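Local coordinates for protein sugar phosphate isomerase/epimerase (Parabacteroides distasonis, PDB 3L23) that binds a magnesium ion in a xylose isomerase-like TIM barrel and probably acts as an isomerase or epimerase of sugar phosphates, at residues Phe213-Val217 with Tyr218-Met222; Gly223-Pro227 with Val228-Gln232; Met255-Glu258 with Met259-Lys262. All coordinates share one frame; numbering follows the deposited sequence. Where two conformers were deposited one is given.

Contact 1. Residues Phe213-Val217 with Tyr218-Met222. With MG (magnesium ion), chain B.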
loop_
_atom_site.group_PDB
_atom_site.type_symbol
_atom_site.label_atom_id
_atom_site.label_comp_id
_atom_site.label_asym_id
_atom_site.label_seq_id
_atom_site.Cartn_x
_atom_site.Cartn_y
_atom_site.Cartn_z
ATOM N N PHE A 213 7.405 4.613 -4.206
ATOM C CA PHE A 213 6.407 4.881 -3.208
ATOM C C PHE A 213 4.971 4.756 -3.733
ATOM O O PHE A 213 4.655 5.169 -4.873
ATOM C CB PHE A 213 6.657 6.286 -2.593
ATOM C CG PHE A 213 7.947 6.357 -1.804
ATOM C CD1 PHE A 213 9.140 6.549 -2.405
ATOM C CD2 PHE A 213 7.946 6.115 -0.439
ATOM C CE1 PHE A 213 10.331 6.519 -1.687
ATOM C CE2 PHE A 213 9.136 6.085 0.303
ATOM C CZ PHE A 213 10.313 6.286 -0.312
ATOM N N GLU A 214 4.121 4.140 -2.909
ATOM C CA GLU A 214 2.682 4.114 -3.149
ATOM C C GLU A 214 2.147 5.106 -2.145
ATOM O O GLU A 214 2.020 4.756 -0.973
ATOM C CB GLU A 214 2.086 2.723 -2.902
ATOM C CG GLU A 214 0.572 2.628 -3.047
ATOM C CD GLU A 214 0.058 1.269 -2.781
ATOM O OE1 GLU A 214 0.265 0.763 -1.668
ATOM O OE2 GLU A 214 -0.551 0.667 -3.681
HETATM N N MSE A 215 1.789 6.311 -2.596
HETATM C CA MSE A 215 1.375 7.355 -1.658
HETATM C C MSE A 215 -0.108 7.173 -1.326
HETATM O O MSE A 215 -0.961 7.124 -2.223
HETATM C CB MSE A 215 1.606 8.753 -2.224
HETATM C CG MSE A 215 0.950 9.852 -1.387
HETATM SE SE MSE A 215 1.712 11.578 -1.693
HETATM C CE MSE A 215 3.160 11.452 -0.487
ATOM N N ASP A 216 -0.413 7.059 -0.043
ATOM C CA ASP A 216 -1.809 7.020 0.405
ATOM C C ASP A 216 -2.217 8.458 0.630
ATOM O O ASP A 216 -1.743 9.121 1.566
ATOM C CB ASP A 216 -1.963 6.169 1.644
ATOM C CG ASP A 216 -3.401 6.004 2.081
ATOM O OD1 ASP A 216 -4.067 7.026 2.260
ATOM O OD2 ASP A 216 -3.814 4.851 2.325
ATOM N N VAL A 217 -3.121 8.927 -0.222
ATOM C CA VAL A 217 -3.430 10.361 -0.195
ATOM C C VAL A 217 -4.106 10.783 1.108
ATOM O O VAL A 217 -3.913 11.923 1.549
ATOM C CB VAL A 217 -4.239 10.818 -1.451
ATOM C CG1 VAL A 217 -3.426 10.563 -2.697
ATOM C CG2 VAL A 217 -5.622 10.141 -1.555
ATOM N N TYR A 218 -4.974 9.927 1.678
ATOM C CA TYR A 218 -5.673 10.255 2.910
ATOM C C TYR A 218 -4.682 10.348 4.081
ATOM O O TYR A 218 -4.710 11.310 4.884
ATOM C CB TYR A 218 -6.718 9.195 3.250
ATOM C CG TYR A 218 -7.341 9.317 4.625
ATOM C CD1 TYR A 218 -8.352 10.245 4.915
ATOM C CD2 TYR A 218 -6.922 8.499 5.705
ATOM C CE1 TYR A 218 -8.935 10.302 6.159
ATOM C CE2 TYR A 218 -7.484 8.568 6.901
ATOM C CZ TYR A 218 -8.497 9.479 7.169
ATOM O OH TYR A 218 -9.087 9.577 8.383
ATOM N N TRP A 219 -3.839 9.323 4.219
ATOM C CA TRP A 219 -2.940 9.334 5.351
ATOM C C TRP A 219 -1.903 10.435 5.236
ATOM O O TRP A 219 -1.379 10.900 6.239
ATOM C CB TRP A 219 -2.298 7.959 5.587
ATOM C CG TRP A 219 -3.295 7.017 6.188
ATOM C CD1 TRP A 219 -3.928 6.000 5.567
ATOM C CD2 TRP A 219 -3.804 7.052 7.530
ATOM N NE1 TRP A 219 -4.806 5.407 6.412
ATOM C CE2 TRP A 219 -4.732 6.010 7.642
ATOM C CE3 TRP A 219 -3.551 7.853 8.639
ATOM C CZ2 TRP A 219 -5.432 5.754 8.811
ATOM C CZ3 TRP A 219 -4.214 7.592 9.827
ATOM C CH2 TRP A 219 -5.181 6.559 9.899
ATOM N N THR A 220 -1.598 10.877 4.031
ATOM C CA THR A 220 -0.720 12.059 3.805
ATOM C C THR A 220 -1.350 13.316 4.389
ATOM O O THR A 220 -0.729 14.057 5.192
ATOM C CB THR A 220 -0.338 12.233 2.296
ATOM O OG1 THR A 220 0.255 11.011 1.847
ATOM C CG2 THR A 220 0.667 13.392 2.100
ATOM N N VAL A 221 -2.631 13.514 4.083
ATOM C CA VAL A 221 -3.371 14.613 4.675
ATOM C C VAL A 221 -3.453 14.494 6.219
ATOM O O VAL A 221 -3.300 15.488 6.935
ATOM C CB VAL A 221 -4.766 14.753 4.000
ATOM C CG1 VAL A 221 -5.653 15.812 4.711
ATOM C CG2 VAL A 221 -4.595 15.054 2.450
HETATM N N MSE A 222 -3.598 13.273 6.722
HETATM C CA MSE A 222 -3.674 13.024 8.169
HETATM C C MSE A 222 -2.333 13.201 8.820
HETATM O O MSE A 222 -2.238 13.244 10.075
HETATM C CB MSE A 222 -4.199 11.622 8.440
HETATM C CG MSE A 222 -5.637 11.428 8.072
HETATM SE SE MSE A 222 -6.893 12.311 9.203
HETATM C CE MSE A 222 -6.695 10.940 10.553
HETATM MG MG MG B . -3.651 2.872 2.359
HETATM O O HOH W 1 -3.713 3.007 4.482
HETATM O O HOH W 2 -3.484 0.595 2.978
#

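Contact 2. Residues Gly223-Pro227 with Val228-Gln232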
loop_
_atom_site.group_PDB
_atom_site.type_symbol
_atom_site.label_atom_id
_atom_site.label_comp_id
_atom_site.label_asym_id
_atom_site.label_seq_id
_atom_site.Cartn_x
_atom_site.Cartn_y
_atom_site.Cartn_z
ATOM N N GLY A 223 -1.286 13.317 7.994
ATOM C CA GLY A 223 0.036 13.726 8.465
ATOM C C GLY A 223 0.384 15.196 8.254
ATOM O O GLY A 223 1.570 15.569 8.297
ATOM N N GLN A 224 -0.649 16.005 7.991
ATOM C CA GLN A 224 -0.556 17.459 7.842
ATOM C C GLN A 224 0.188 17.867 6.578
ATOM O O GLN A 224 0.606 19.020 6.457
ATOM C CB GLN A 224 0.040 18.125 9.088
ATOM C CG GLN A 224 -0.732 17.814 10.352
ATOM C CD GLN A 224 -0.178 18.469 11.611
ATOM O OE1 GLN A 224 0.073 19.675 11.667
ATOM N NE2 GLN A 224 -0.009 17.660 12.651
ATOM N N ASN A 225 0.307 16.945 5.634
ATOM C CA ASN A 225 1.019 17.198 4.364
ATOM C C ASN A 225 0.092 17.099 3.152
ATOM O O ASN A 225 -0.997 16.523 3.197
ATOM C CB ASN A 225 2.219 16.258 4.196
ATOM C CG ASN A 225 3.406 16.695 4.996
ATOM O OD1 ASN A 225 4.319 17.286 4.430
ATOM N ND2 ASN A 225 3.377 16.492 6.333
ATOM N N ASP A 226 0.551 17.660 2.034
ATOM C CA ASP A 226 -0.261 17.740 0.805
ATOM C C ASP A 226 0.212 16.747 -0.227
ATOM O O ASP A 226 1.305 16.916 -0.738
ATOM C CB ASP A 226 -0.120 19.141 0.220
ATOM C CG ASP A 226 -0.916 19.345 -1.058
ATOM O OD1 ASP A 226 -1.787 18.507 -1.408
ATOM O OD2 ASP A 226 -0.640 20.383 -1.722
ATOM N N PRO A 227 -0.633 15.754 -0.577
ATOM C CA PRO A 227 -0.212 14.773 -1.557
ATOM C C PRO A 227 0.014 15.376 -2.935
ATOM O O PRO A 227 0.837 14.877 -3.698
ATOM C CB PRO A 227 -1.358 13.775 -1.578
ATOM C CG PRO A 227 -2.525 14.489 -1.101
ATOM C CD PRO A 227 -1.991 15.475 -0.090
ATOM N N VAL A 228 -0.672 16.461 -3.250
ATOM C CA VAL A 228 -0.439 17.113 -4.549
ATOM C C VAL A 228 0.957 17.725 -4.620
ATOM O O VAL A 228 1.661 17.556 -5.608
ATOM C CB VAL A 228 -1.556 18.104 -4.839
ATOM C CG1 VAL A 228 -1.207 19.003 -6.022
ATOM C CG2 VAL A 228 -2.887 17.325 -5.084
ATOM N N GLU A 229 1.362 18.446 -3.577
ATOM C CA GLU A 229 2.725 18.962 -3.479
ATOM C C GLU A 229 3.782 17.864 -3.558
ATOM O O GLU A 229 4.821 18.048 -4.209
ATOM C CB GLU A 229 2.917 19.737 -2.168
ATOM C CG GLU A 229 4.321 20.290 -1.965
ATOM C CD GLU A 229 4.560 20.939 -0.571
ATOM O OE1 GLU A 229 3.731 20.765 0.375
ATOM O OE2 GLU A 229 5.604 21.628 -0.466
ATOM N N TYR A 230 3.552 16.744 -2.876
ATOM C CA TYR A 230 4.484 15.611 -2.929
ATOM C C TYR A 230 4.624 15.053 -4.353
ATOM O O TYR A 230 5.745 14.783 -4.828
ATOM C CB TYR A 230 4.118 14.496 -1.923
ATOM C CG TYR A 230 4.885 14.682 -0.646
ATOM C CD1 TYR A 230 6.197 14.268 -0.540
ATOM C CD2 TYR A 230 4.312 15.349 0.443
ATOM C CE1 TYR A 230 6.934 14.493 0.642
ATOM C CE2 TYR A 230 5.026 15.586 1.569
ATOM C CZ TYR A 230 6.351 15.174 1.669
ATOM O OH TYR A 230 7.041 15.455 2.842
HETATM N N MSE A 231 3.503 14.842 -5.032
HETATM C CA MSE A 231 3.547 14.398 -6.440
HETATM C C MSE A 231 4.290 15.415 -7.343
HETATM O O MSE A 231 5.033 15.028 -8.238
HETATM C CB MSE A 231 2.129 14.131 -6.989
HETATM C CG MSE A 231 1.607 12.761 -6.647
HETATM SE SE MSE A 231 -0.138 12.467 -7.461
HETATM C CE MSE A 231 -1.265 13.489 -6.224
ATOM N N GLN A 232 4.098 16.706 -7.104
ATOM C CA GLN A 232 4.785 17.728 -7.921
ATOM C C GLN A 232 6.277 17.734 -7.652
ATOM O O GLN A 232 7.082 17.913 -8.568
ATOM C CB GLN A 232 4.197 19.112 -7.670
ATOM C CG GLN A 232 2.762 19.270 -8.201
ATOM C CD GLN A 232 2.043 20.549 -7.702
ATOM O OE1 GLN A 232 2.628 21.364 -7.004
ATOM N NE2 GLN A 232 0.803 20.732 -8.106
HETATM O O HOH W 3 3.080 18.872 2.290
#

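Contact 3. Residues Met255-Glu258 with Met259-Lys262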
loop_
_atom_site.group_PDB
_atom_site.type_symbol
_atom_site.label_atom_id
_atom_site.label_comp_id
_atom_site.label_asym_id
_atom_site.label_seq_id
_atom_site.Cartn_x
_atom_site.Cartn_y
_atom_site.Cartn_z
HETATM N N MSE A 255 -10.051 16.006 1.576
HETATM C CA MSE A 255 -9.768 15.444 0.280
HETATM C C MSE A 255 -10.344 16.263 -0.887
HETATM O O MSE A 255 -11.564 16.509 -1.012
HETATM C CB MSE A 255 -10.193 13.967 0.141
HETATM C CG MSE A 255 -9.851 13.080 1.338
HETATM SE SE MSE A 255 -8.110 13.358 2.057
HETATM C CE MSE A 255 -7.218 12.876 0.459
ATOM N N ASN A 256 -9.400 16.695 -1.693
ATOM C CA ASN A 256 -9.693 17.312 -2.969
ATOM C C ASN A 256 -9.359 16.275 -4.056
ATOM O O ASN A 256 -8.258 16.271 -4.635
ATOM C CB ASN A 256 -8.877 18.582 -3.182
ATOM C CG ASN A 256 -9.315 19.335 -4.444
ATOM O OD1 ASN A 256 -9.989 18.778 -5.305
ATOM N ND2 ASN A 256 -8.992 20.613 -4.512
ATOM N N PHE A 257 -10.302 15.392 -4.330
ATOM C CA PHE A 257 -10.045 14.354 -5.343
ATOM C C PHE A 257 -9.878 14.916 -6.777
ATOM O O PHE A 257 -9.078 14.365 -7.541
ATOM C CB PHE A 257 -11.097 13.257 -5.275
ATOM C CG PHE A 257 -11.020 12.448 -4.032
ATOM C CD1 PHE A 257 -9.855 11.751 -3.706
ATOM C CD2 PHE A 257 -12.096 12.415 -3.158
ATOM C CE1 PHE A 257 -9.823 10.993 -2.526
ATOM C CE2 PHE A 257 -12.056 11.685 -1.988
ATOM C CZ PHE A 257 -10.940 10.966 -1.691
ATOM N N GLU A 258 -10.551 16.006 -7.119
ATOM C CA GLU A 258 -10.365 16.590 -8.454
ATOM C C GLU A 258 -8.898 16.946 -8.670
ATOM O O GLU A 258 -8.327 16.598 -9.697
ATOM C CB GLU A 258 -11.287 17.790 -8.676
ATOM C CG GLU A 258 -11.177 18.396 -10.079
ATOM C CD GLU A 258 -12.148 19.519 -10.327
ATOM O OE1 GLU A 258 -12.920 19.900 -9.408
ATOM O OE2 GLU A 258 -12.154 20.029 -11.465
HETATM N N MSE A 259 -8.286 17.629 -7.708
HETATM C CA MSE A 259 -6.881 18.023 -7.816
HETATM C C MSE A 259 -5.953 16.828 -7.738
HETATM O O MSE A 259 -4.946 16.777 -8.441
HETATM C CB MSE A 259 -6.533 19.102 -6.750
HETATM C CG MSE A 259 -5.194 19.725 -6.896
HETATM SE SE MSE A 259 -5.105 20.912 -8.443
HETATM C CE MSE A 259 -3.477 20.049 -9.204
ATOM N N ILE A 260 -6.258 15.875 -6.850
ATOM C CA ILE A 260 -5.467 14.657 -6.731
ATOM C C ILE A 260 -5.427 13.906 -8.076
ATOM O O ILE A 260 -4.352 13.547 -8.541
ATOM C CB ILE A 260 -5.977 13.758 -5.601
ATOM C CG1 ILE A 260 -5.590 14.378 -4.270
ATOM C CG2 ILE A 260 -5.416 12.345 -5.702
ATOM C CD1 ILE A 260 -6.292 13.744 -3.082
ATOM N N PHE A 261 -6.582 13.700 -8.708
ATOM C CA PHE A 261 -6.593 12.999 -10.008
ATOM C C PHE A 261 -5.949 13.805 -11.137
ATOM O O PHE A 261 -5.265 13.241 -11.983
ATOM C CB PHE A 261 -7.994 12.560 -10.403
ATOM C CG PHE A 261 -8.382 11.257 -9.793
ATOM C CD1 PHE A 261 -8.963 11.204 -8.491
ATOM C CD2 PHE A 261 -8.124 10.066 -10.464
ATOM C CE1 PHE A 261 -9.305 9.987 -7.907
ATOM C CE2 PHE A 261 -8.464 8.862 -9.881
ATOM C CZ PHE A 261 -9.045 8.817 -8.617
ATOM N N LYS A 262 -6.153 15.113 -11.142
ATOM C CA LYS A 262 -5.498 15.960 -12.126
ATOM C C LYS A 262 -3.994 15.758 -12.043
ATOM O O LYS A 262 -3.291 15.568 -13.069
ATOM C CB LYS A 262 -5.861 17.415 -11.870
ATOM C CG LYS A 262 -5.146 18.387 -12.774
ATOM C CD LYS A 262 -5.797 19.738 -12.745
ATOM C CE LYS A 262 -4.839 20.792 -13.210
ATOM N NZ LYS A 262 -5.553 22.064 -13.417
#

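Contact 1. Residues Phe213-Val217 with Tyr218-Met222
Asp216 faces the magnesium ion with one carboxylate oxygen and helix 217-222 with the other. OD2 of Asp216 binds the metal at 2.0 Å, where two waters, His165, His242 and Glu275 complete the shell. OD1 takes the backbone N-H of Trp219, the N-cap bond (OD1 to N 3.0 Å); it is nearly straight at the hydrogen, 173°, yet reaches OD1 from above the carboxylate plane. With CG anti to the backbone N (chi1 -175°), the carboxylate lies alongside the Trp219 side chain, and OD2 of Asp216 meets the indole edge at CD1, 3.4 Å away.

One shell out, Asp216 O accepts twice from Thr220: from N at 3.0 Å and from OG1 at 2.8 Å, the hydroxyl coming from above the carbonyl plane. Met215 crosses Thr220 at about a right angle, its CG 3.5 Å from Thr220 OG1. Asn166 hydrogen-bonds to both Asp216 N and Thr220 OG1, spanning the turn from strand 211-216 into the helix. Chemically, the metal on one oxygen and the helix N-H on the other hold the carboxylate against rotation, so that OD2 is kept on the metal while OD1 caps the helix.

Contact 2. Residues Gly223-Pro227 with Val228-Gln232
Two first torsions set this helix start: Asp226 turns CG anti to its own N (chi1 180°), folding the carboxylate back over Val228 and Glu229, while Asn225 keeps CG beside its N (chi1 -79°), which carries the amide to the Tyr230 ring.

Asp226 spends its two oxygens on successive N-H groups of the first turn. OD1 of Asp226 accepts from Val228 N at 3.0 Å, the donor standing well above the carboxylate plane, and the bond is clearly bent at the hydrogen. OD2 of Asp226 receives Glu229 N in a weak bond of 3.3 Å. The backbone then takes over: Asp226 O accepts from Tyr230 N at 3.1 Å in the carbonyl plane, and Pro227 O from Met231 N at 3.0 Å. An alanine in place of Asp226 would probably leave the N-H groups of Val228 and Glu229 without these carboxylate partners and the first turn less firmly held.

Asn225 OD1 lies in the plane of the Tyr230 ring, at its edge, 3.4 Å from CE2, with amide and ring planes 55° apart. ND2 of Asn225 donates to Gly223 O at 2.8 Å and also to Gln197, while the Tyr230 hydroxyl is hydrogen-bonded to Asp200. A water gathers the loop's polar groups: it accepts from Asp226 N and donates to Asn225 OD1 and to Glu229 OE1, 2.8 Å from the latter.

Pro227, at the first helical position, packs on Val217, Thr220 and Val221. Gln224, with positive phi, is the C-prime residue of a Schellman motif closing helix 217-222, so the loop is a Schellman end followed closely by an aspartate N-cap, linking two consecutive helices of the TIM barrel.

Contact 3. Residues Met255-Glu258 with Met259-Lys262
Asn256 caps the N terminus of helix 257-267, the helix of the beta-alpha-beta unit that runs from strand 238-243 to strand 272-274 of the TIM barrel, by accepting from Met259 N.

The polar evidence is a set of four bonds. The cap itself, Asn256 OD1 to Met259 N, measures 3.2 Å and is nearly straight at the hydrogen (169°), but the donor stands far above the amide carbonyl plane. Having CG anti to the backbone N (chi1 -173°) brings the Asn256 amide over the first turn, where CG also touches Met259 CB at 3.6 Å. Backbone bonds continue the helix: Asn256 O takes Ile260 N at 3.0 Å, Phe257 O takes Phe261 N at 2.8 Å, and Glu258 O takes Lys262 N.

The apolar contacts centre on Ile260. Its CD1 receives the terminal methyl of selenomethionine Met255, CE, at 3.8 Å, and lies 4.1 Å from Phe257 CD1 in an oblique approach, the Phe257 and Ile260 side chains running side by side in the same direction. Within Met255-Glu258, Met255 CB sits 3.5 Å above one face of the Phe257 ring, offset toward its rim. Bends at chi2 and chi3 curl the Met255 chain back to Ile260. Outward, Phe257, Ile260 and Phe261 all reach Ile243 of strand 238-243, which places this side of the helix against the barrel wall; Phe261 also meets Tyr272 edge-to-face.

The Phe261 ring turns its edge to the preceding helical turn, with Phe257 O in the ring plane, 3.3 Å from Phe261 CD1.

How the contacts relate
From the N terminus, contact 1 comes first, turning strand 211-216 into helix 217-222; contact 2 follows directly and opens helix 227-233; contact 3, after strand 238-243, begins helix 257-267. All three are local and in series, so none encloses or crosses another, yet in space they touch pairwise. Contacts 1 and 2 are joined by a probable hydrogen bond from Asn225 N to Thr220 O and by Met215 CE against Tyr230 CB. Val217 CB of contact 1 lies 3.9 Å from Ile260 CD1 of contact 3. Val228 CG2 packs on Met259 CG, tying contact 2 to contact 3. Three helix starts thus gather on one side of the barrel.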